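Local structure of multicopper oxidase (Arthrobacter sp. FB24, 3GDC) at residues 35-39 and 68-72; 166-172 and 183-189; 196-201 and 283-288. The protein probably couples the oxidation of phenol-like substrates to the reduction of dioxygen to water at bound copper ions, as a laccase-type multicopper oxidase. All coordinates share one frame; numbering follows the deposited sequence.

Contact 1 of 3, residues 35-39 and 68-72; sequences REWDI and LWARE
W37 meets L68 because its first torsion places CG beside the backbone N and anti to the carbonyl carbon (chi1 -62°), and the ring, turned about CB-CG, offers a face to the other strand. R35, two residues earlier, leaves the backbone extended and then bends at chi3 (-64°), bringing its guanidinium to W69. Segments 35-39 and 68-72 run nearly antiparallel and are held together by side chains, as in the interior of a cupredoxin beta-sandwich.

The broad indole suits a branched neighbour: L68 CD2 stands 3.7 Å from the centroid of the W37 five-membered ring, almost on the ring normal, in a CH-pi contact. The same methyl meets I39 CD1 tip to tip at 4.0 Å. A70 is small enough for the R35 chain to pass, with R35 CD 3.9 Å from A70 CB. Beyond it the W69 ring stands edge-on over one guanidinium face, W69 CZ3 lying 3.9 Å from R35 NH2 and the two planes being 90° apart.

D74, through a salt bridge to NE, and the carbonyl of R22 hold the arginine head, while W37 NE1 is bonded to D21 O. Between the two side chains W69 O is buried without a hydrogen-bonding partner: W37 CZ2 approaches it in the ring plane at 3.3 Å and R35 CD at 3.2 Å, so polarised C-H groups, one next to a cationic head, probably offset part of its desolvation.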
# COMPACT_ATOMS: atom_id res chain seq x y z
N ARG A 35 34.63 -4.11 6.91
CA ARG A 35 34.15 -2.75 7.15
C ARG A 35 33.53 -2.69 8.54
O ARG A 35 32.71 -3.54 8.88
CB ARG A 35 33.12 -2.41 6.07
CG ARG A 35 32.78 -0.95 5.94
CD ARG A 35 31.77 -0.74 4.81
NE ARG A 35 32.30 -1.09 3.49
CZ ARG A 35 33.03 -0.29 2.71
NH1 ARG A 35 33.34 0.94 3.11
NH2 ARG A 35 33.45 -0.72 1.53
N GLU A 36 33.94 -1.71 9.34
CA GLU A 36 33.53 -1.65 10.76
C GLU A 36 33.03 -0.29 11.21
O GLU A 36 33.52 0.75 10.78
CB GLU A 36 34.68 -2.08 11.67
CG GLU A 36 35.36 -3.36 11.25
CD GLU A 36 36.52 -3.71 12.14
OE1 GLU A 36 36.28 -3.98 13.33
OE2 GLU A 36 37.66 -3.70 11.63
N TRP A 37 32.07 -0.31 12.13
CA TRP A 37 31.55 0.92 12.70
C TRP A 37 31.40 0.78 14.19
O TRP A 37 31.16 -0.32 14.69
CB TRP A 37 30.16 1.23 12.14
CG TRP A 37 30.04 1.46 10.68
CD1 TRP A 37 30.09 2.65 10.03
CD2 TRP A 37 29.80 0.46 9.67
NE1 TRP A 37 29.90 2.47 8.68
CE2 TRP A 37 29.72 1.14 8.43
CE3 TRP A 37 29.66 -0.93 9.69
CZ2 TRP A 37 29.50 0.47 7.22
CZ3 TRP A 37 29.43 -1.60 8.49
CH2 TRP A 37 29.34 -0.89 7.27
N ASP A 38 31.52 1.89 14.90
CA ASP A 38 31.15 1.95 16.31
C ASP A 38 29.83 2.70 16.43
O ASP A 38 29.72 3.84 15.97
CB ASP A 38 32.20 2.70 17.14
CG ASP A 38 33.58 2.11 16.99
OD1 ASP A 38 33.70 0.88 16.98
OD2 ASP A 38 34.54 2.90 16.86
N ILE A 39 28.85 2.06 17.05
CA ILE A 39 27.52 2.64 17.22
C ILE A 39 27.19 2.59 18.71
O ILE A 39 27.33 1.54 19.35
CB ILE A 39 26.46 1.89 16.37
CG1 ILE A 39 26.76 2.04 14.87
CG2 ILE A 39 25.04 2.37 16.71
CD1 ILE A 39 25.69 1.47 13.91
N LEU A 68 24.57 3.61 7.28
CA LEU A 68 25.70 2.71 7.00
C LEU A 68 25.74 2.36 5.53
O LEU A 68 24.70 2.08 4.92
CB LEU A 68 25.61 1.44 7.87
CG LEU A 68 25.36 1.63 9.38
CD1 LEU A 68 25.31 0.27 10.05
CD2 LEU A 68 26.38 2.53 10.08
N TRP A 69 26.93 2.41 4.94
CA TRP A 69 27.11 2.11 3.52
C TRP A 69 28.15 1.00 3.36
O TRP A 69 29.22 1.06 3.96
CB TRP A 69 27.58 3.37 2.78
CG TRP A 69 27.68 3.21 1.29
CD1 TRP A 69 26.73 3.55 0.36
CD2 TRP A 69 28.76 2.63 0.55
NE1 TRP A 69 27.17 3.23 -0.91
CE2 TRP A 69 28.41 2.67 -0.82
CE3 TRP A 69 30.01 2.10 0.92
CZ2 TRP A 69 29.26 2.18 -1.83
CZ3 TRP A 69 30.85 1.62 -0.09
CH2 TRP A 69 30.47 1.66 -1.44
N ALA A 70 27.82 -0.01 2.57
CA ALA A 70 28.77 -1.09 2.27
C ALA A 70 28.64 -1.52 0.82
O ALA A 70 27.67 -1.17 0.15
CB ALA A 70 28.54 -2.26 3.20
N ARG A 71 29.62 -2.27 0.33
CA ARG A 71 29.51 -2.90 -0.97
C ARG A 71 29.14 -4.37 -0.81
O ARG A 71 29.62 -5.05 0.10
CB ARG A 71 30.82 -2.75 -1.72
CG ARG A 71 30.71 -2.97 -3.21
CD ARG A 71 31.94 -3.71 -3.65
NE ARG A 71 32.46 -3.24 -4.93
CZ ARG A 71 33.64 -3.60 -5.42
NH1 ARG A 71 34.41 -4.44 -4.74
NH2 ARG A 71 34.05 -3.13 -6.59
N GLU A 72 28.30 -4.86 -1.72
CA GLU A 72 27.82 -6.23 -1.71
C GLU A 72 28.98 -7.20 -1.46
O GLU A 72 30.00 -7.15 -2.14
CB GLU A 72 27.14 -6.56 -3.04
CG GLU A 72 26.51 -7.93 -3.10
CD GLU A 72 25.97 -8.28 -4.49
OE1 GLU A 72 26.15 -7.50 -5.46
OE2 GLU A 72 25.37 -9.36 -4.61

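Contact 2 of 3, residues 166-172 and 183-189; sequences VMVMNGY and YSVNGLP
N186 joins the end of strand 183-185 to strand 166-172 with three hydrogen bonds, finishing a beta hairpin of the second cupredoxin-type domain. The connection between the hairpin's strands holds N173, D175, G176, D179 and E181, which bind a calcium ion.

Among the backbone bonds, N170 and S184 form a hydrogen-bonded antiparallel pair, N170 N to S184 O at 3.0 Å and S184 N to N170 O at 3.1 Å. The non-hydrogen-bonded pairs M169-V185 and G171-Y183 lie on either side of it, the backbones of the latter closely spaced, with G171 CA 4.2 Å from Y183 CA.

Side-chain bonds continue the ladder where strand 183-185 stops. With CG beside its own backbone N (chi1 -71°), the N186 amide lies along the facing strand and copies a peptide group: ND2 gives a nearly straight bond (177°) to V166 O at 2.8 Å, in the plane of both groups, and OD1 accepts from V168 N at 2.8 Å. N186 N in turn donates to V168 O at 2.8 Å. Asparagine fits this turn because it tolerates positive phi and carries both a donor and an acceptor.

The apolar contacts are fewer. M167 CB rests on V185 CG2 at 3.6 Å, and the unbranched methionine runs on into the core toward F221.

In the turn after the strand, S184 OG accepts from G187 N in an ST motif, and G187 adopts backbone angles at which a side chain would strike the preceding carbonyl. Y172, whose ring also meets F54 edge-to-face, closes this corner: its OH donates to G187 O, which lies near the ring plane, at 2.6 Å.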
# COMPACT_ATOMS: atom_id res chain seq x y z
N VAL A 166 19.94 10.14 1.02
CA VAL A 166 19.10 9.29 1.86
C VAL A 166 18.03 10.12 2.56
O VAL A 166 18.30 11.21 3.08
CB VAL A 166 19.93 8.42 2.88
CG1 VAL A 166 20.81 9.28 3.80
CG2 VAL A 166 19.03 7.49 3.69
N MET A 167 16.81 9.60 2.55
CA MET A 167 15.67 10.24 3.19
C MET A 167 14.93 9.25 4.07
O MET A 167 14.32 8.28 3.57
CB MET A 167 14.72 10.81 2.13
CG MET A 167 15.32 11.98 1.37
SD MET A 167 14.08 12.77 0.34
CE MET A 167 15.01 14.22 -0.19
N VAL A 168 14.98 9.48 5.38
CA VAL A 168 14.28 8.64 6.34
C VAL A 168 13.05 9.39 6.84
O VAL A 168 13.15 10.49 7.42
CB VAL A 168 15.18 8.21 7.52
CG1 VAL A 168 14.41 7.31 8.47
CG2 VAL A 168 16.48 7.52 7.02
N MET A 169 11.88 8.81 6.59
CA MET A 169 10.60 9.41 6.97
C MET A 169 10.20 8.87 8.33
O MET A 169 10.09 7.65 8.51
CB MET A 169 9.51 9.07 5.94
CG MET A 169 9.81 9.48 4.52
SD MET A 169 8.47 9.05 3.38
CE MET A 169 8.57 7.25 3.40
N ASN A 170 9.97 9.76 9.29
CA ASN A 170 9.60 9.34 10.64
C ASN A 170 8.47 10.18 11.23
O ASN A 170 7.90 11.06 10.57
CB ASN A 170 10.82 9.39 11.58
CG ASN A 170 11.29 10.82 11.85
OD1 ASN A 170 10.69 11.78 11.37
ND2 ASN A 170 12.36 10.97 12.64
N GLY A 171 8.15 9.87 12.49
CA GLY A 171 7.13 10.59 13.24
C GLY A 171 7.60 10.77 14.66
O GLY A 171 8.44 10.01 15.15
N TYR A 172 7.04 11.78 15.32
CA TYR A 172 7.37 12.05 16.71
C TYR A 172 6.11 12.05 17.55
O TYR A 172 5.19 12.84 17.31
CB TYR A 172 8.09 13.39 16.86
CG TYR A 172 9.46 13.40 16.23
CD1 TYR A 172 10.52 12.70 16.82
CD2 TYR A 172 9.69 14.07 15.03
CE1 TYR A 172 11.78 12.68 16.23
CE2 TYR A 172 10.96 14.06 14.43
CZ TYR A 172 11.99 13.36 15.05
OH TYR A 172 13.24 13.32 14.49
N TYR A 183 5.93 15.08 12.10
CA TYR A 183 6.48 14.17 11.07
C TYR A 183 7.68 14.83 10.45
O TYR A 183 7.79 16.06 10.43
CB TYR A 183 5.43 13.87 10.00
CG TYR A 183 4.19 13.20 10.55
CD1 TYR A 183 4.05 11.82 10.51
CD2 TYR A 183 3.15 13.95 11.13
CE1 TYR A 183 2.91 11.18 11.02
CE2 TYR A 183 2.01 13.33 11.64
CZ TYR A 183 1.90 11.95 11.59
OH TYR A 183 0.77 11.33 12.08
N SER A 184 8.63 14.04 9.95
CA SER A 184 9.79 14.65 9.32
C SER A 184 10.38 13.75 8.25
O SER A 184 10.03 12.58 8.16
CB SER A 184 10.86 15.01 10.37
OG SER A 184 11.80 13.96 10.59
N VAL A 185 11.21 14.35 7.41
CA VAL A 185 12.21 13.60 6.67
C VAL A 185 13.59 13.99 7.21
O VAL A 185 13.95 15.17 7.27
CB VAL A 185 12.09 13.76 5.13
CG1 VAL A 185 11.88 15.22 4.70
CG2 VAL A 185 13.33 13.18 4.43
N ASN A 186 14.35 12.99 7.64
CA ASN A 186 15.69 13.22 8.19
C ASN A 186 15.81 13.99 9.50
O ASN A 186 16.87 14.52 9.81
CB ASN A 186 16.64 13.75 7.09
CG ASN A 186 16.98 12.69 6.08
OD1 ASN A 186 16.64 11.52 6.26
ND2 ASN A 186 17.67 13.08 5.01
N GLY A 187 14.74 14.03 10.28
CA GLY A 187 14.84 14.39 11.68
C GLY A 187 14.07 15.60 12.18
O GLY A 187 13.64 15.60 13.33
N LEU A 188 13.92 16.62 11.33
CA LEU A 188 13.32 17.88 11.78
C LEU A 188 12.15 18.32 10.91
O LEU A 188 12.33 18.56 9.71
CB LEU A 188 14.35 19.00 11.81
CG LEU A 188 15.56 18.91 12.73
CD1 LEU A 188 16.39 20.19 12.52
CD2 LEU A 188 15.12 18.75 14.19
N PRO A 189 10.95 18.42 11.50
CA PRO A 189 9.77 18.92 10.80
C PRO A 189 10.07 20.22 10.04
O PRO A 189 10.68 21.14 10.61
CB PRO A 189 8.80 19.19 11.95
CG PRO A 189 9.15 18.14 12.94
CD PRO A 189 10.64 18.06 12.90

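Contact 3 of 3, residues 196-201 and 283-288; sequences PVKVKQ and FFEVSA
V199 and V197 pack against F284 and V286 on the buried face of this strand pair, whereas K198, K200, E285 and S287 occupy the other, more open face. On the buried side V197 CG1 lies 3.7 Å from F284 CE1, the two side chains pointing the same way. V199 uses both branches: CG1, anti to the carbonyl carbon (chi1 -63°), comes to the ring edge at F284 CD1, 3.9 Å away, while CG2, in the crowded position between N and carbonyl carbon, meets V286 CG2 at 3.8 Å. Beta-branched valines suit such a place, being at ease in extended chain and filling width close to the backbone. Replacing V199 by alanine removes both methyls and would probably leave a gap between the F284 edge and V286 CG2. Further in, F284 meets F268 and F260.

The pair is parallel: strand 197-200 borders the five-stranded sheet of a cupredoxin-type sandwich, beside 281-287, the chain's last strand. Five backbone bonds zip it up, from V197 N to F283 O (2.8 Å) through to Q201 N to S287 O (2.9 Å), the latter nearly along the C=O axis.

The start of the pair is closely fitted too: P196, which has no N-H to give, sets CB 3.8 Å from E285 CB, and the buried F283 ring turns off to pack on I106 of the second subunit. The solvent side is looser. The lysines extend away, and K200 CG merely approaches S287 OG at 3.8 Å. A water bonds to S287 OG at 2.7 Å and, weakly, to V199 O, which already accepts from S287 N.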
# COMPACT_ATOMS: atom_id res chain seq x y z
N PRO A 196 16.01 24.18 1.32
CA PRO A 196 15.66 23.25 0.24
C PRO A 196 16.82 22.35 -0.19
O PRO A 196 17.99 22.73 -0.07
CB PRO A 196 15.25 24.18 -0.91
CG PRO A 196 14.80 25.42 -0.24
CD PRO A 196 15.75 25.58 0.93
N VAL A 197 16.47 21.16 -0.68
CA VAL A 197 17.47 20.22 -1.20
C VAL A 197 18.03 20.74 -2.53
O VAL A 197 17.31 20.82 -3.52
CB VAL A 197 16.86 18.83 -1.42
CG1 VAL A 197 17.92 17.84 -1.89
CG2 VAL A 197 16.19 18.33 -0.15
N LYS A 198 19.32 21.09 -2.55
CA LYS A 198 19.93 21.65 -3.76
C LYS A 198 20.38 20.56 -4.74
O LYS A 198 21.21 19.71 -4.41
CB LYS A 198 21.09 22.59 -3.41
CG LYS A 198 20.67 23.80 -2.59
CD LYS A 198 21.85 24.76 -2.35
CE LYS A 198 21.38 26.03 -1.65
NZ LYS A 198 22.48 27.06 -1.51
N VAL A 199 19.82 20.60 -5.95
CA VAL A 199 20.18 19.66 -7.03
C VAL A 199 20.41 20.43 -8.34
O VAL A 199 20.03 21.59 -8.46
CB VAL A 199 19.09 18.57 -7.25
CG1 VAL A 199 18.90 17.68 -6.00
CG2 VAL A 199 17.76 19.21 -7.70
N LYS A 200 21.02 19.78 -9.32
CA LYS A 200 21.32 20.42 -10.60
C LYS A 200 20.39 19.94 -11.71
O LYS A 200 20.13 18.75 -11.82
CB LYS A 200 22.78 20.17 -10.99
CG LYS A 200 23.79 20.86 -10.09
CD LYS A 200 25.19 20.33 -10.31
CE LYS A 200 26.05 20.57 -9.08
NZ LYS A 200 27.43 20.04 -9.25
N GLN A 201 19.90 20.87 -12.53
CA GLN A 201 19.07 20.54 -13.69
C GLN A 201 19.72 19.44 -14.53
O GLN A 201 20.93 19.48 -14.81
CB GLN A 201 18.84 21.80 -14.54
CG GLN A 201 17.78 21.68 -15.62
CD GLN A 201 17.68 22.94 -16.47
OE1 GLN A 201 18.48 23.88 -16.32
NE2 GLN A 201 16.71 22.97 -17.38
N PHE A 283 11.19 21.45 -0.07
CA PHE A 283 11.40 21.79 -1.47
C PHE A 283 12.71 21.22 -1.98
O PHE A 283 13.69 21.13 -1.22
CB PHE A 283 11.53 23.31 -1.65
CG PHE A 283 10.27 24.06 -1.36
CD1 PHE A 283 9.23 24.07 -2.29
CD2 PHE A 283 10.15 24.80 -0.19
CE1 PHE A 283 8.06 24.79 -2.03
CE2 PHE A 283 8.99 25.52 0.08
CZ PHE A 283 7.94 25.51 -0.84
N PHE A 284 12.72 20.87 -3.26
CA PHE A 284 13.96 20.80 -4.04
C PHE A 284 14.18 22.17 -4.67
O PHE A 284 13.23 22.80 -5.14
CB PHE A 284 13.88 19.77 -5.15
CG PHE A 284 14.01 18.36 -4.68
CD1 PHE A 284 15.26 17.73 -4.65
CD2 PHE A 284 12.89 17.65 -4.26
CE1 PHE A 284 15.37 16.41 -4.20
CE2 PHE A 284 13.00 16.33 -3.82
CZ PHE A 284 14.24 15.72 -3.80
N GLU A 285 15.43 22.62 -4.65
CA GLU A 285 15.83 23.83 -5.38
C GLU A 285 16.75 23.41 -6.52
O GLU A 285 17.88 22.96 -6.29
CB GLU A 285 16.53 24.81 -4.43
CG GLU A 285 16.96 26.12 -5.11
CD GLU A 285 15.80 27.02 -5.44
OE1 GLU A 285 15.20 27.58 -4.49
OE2 GLU A 285 15.48 27.19 -6.64
N VAL A 286 16.24 23.52 -7.75
CA VAL A 286 16.94 23.02 -8.93
C VAL A 286 17.66 24.20 -9.59
O VAL A 286 17.02 25.17 -9.99
CB VAL A 286 15.98 22.37 -9.95
CG1 VAL A 286 16.76 21.73 -11.11
CG2 VAL A 286 15.09 21.33 -9.27
N SER A 287 18.98 24.11 -9.66
CA SER A 287 19.79 25.16 -10.28
C SER A 287 19.96 24.86 -11.76
O SER A 287 20.06 23.70 -12.16
CB SER A 287 21.14 25.27 -9.59
OG SER A 287 21.87 24.06 -9.71
N ALA A 288 20.00 25.92 -12.58
CA ALA A 288 20.07 25.81 -14.04
C ALA A 288 21.22 24.93 -14.58
O ALA A 288 22.37 25.05 -14.15
CB ALA A 288 20.13 27.20 -14.68
O HOH W 1 22.62 23.09 -7.35

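Overall arrangement
The three contacts follow one another along the chain, each closing before the next opens. Contact 1 belongs to the first cupredoxin-type unit, where strands 33-49 and 67-71 face each other; contacts 2 and 3 belong to the second, in its six-stranded and five-stranded sheets respectively. The centres of contacts 1 and 2 are about 22 Å apart, those of contacts 1 and 3 about 29 Å apart, and neither pair touches. Contacts 2 and 3, with centres about 19 Å apart, meet in the core: M167 CE lies 4.0 Å from F284 CZ. The two sheets of the second unit are thus packed face on face as one sandwich, and the three-chain assembly is consistent with a trimeric two-domain oxidase.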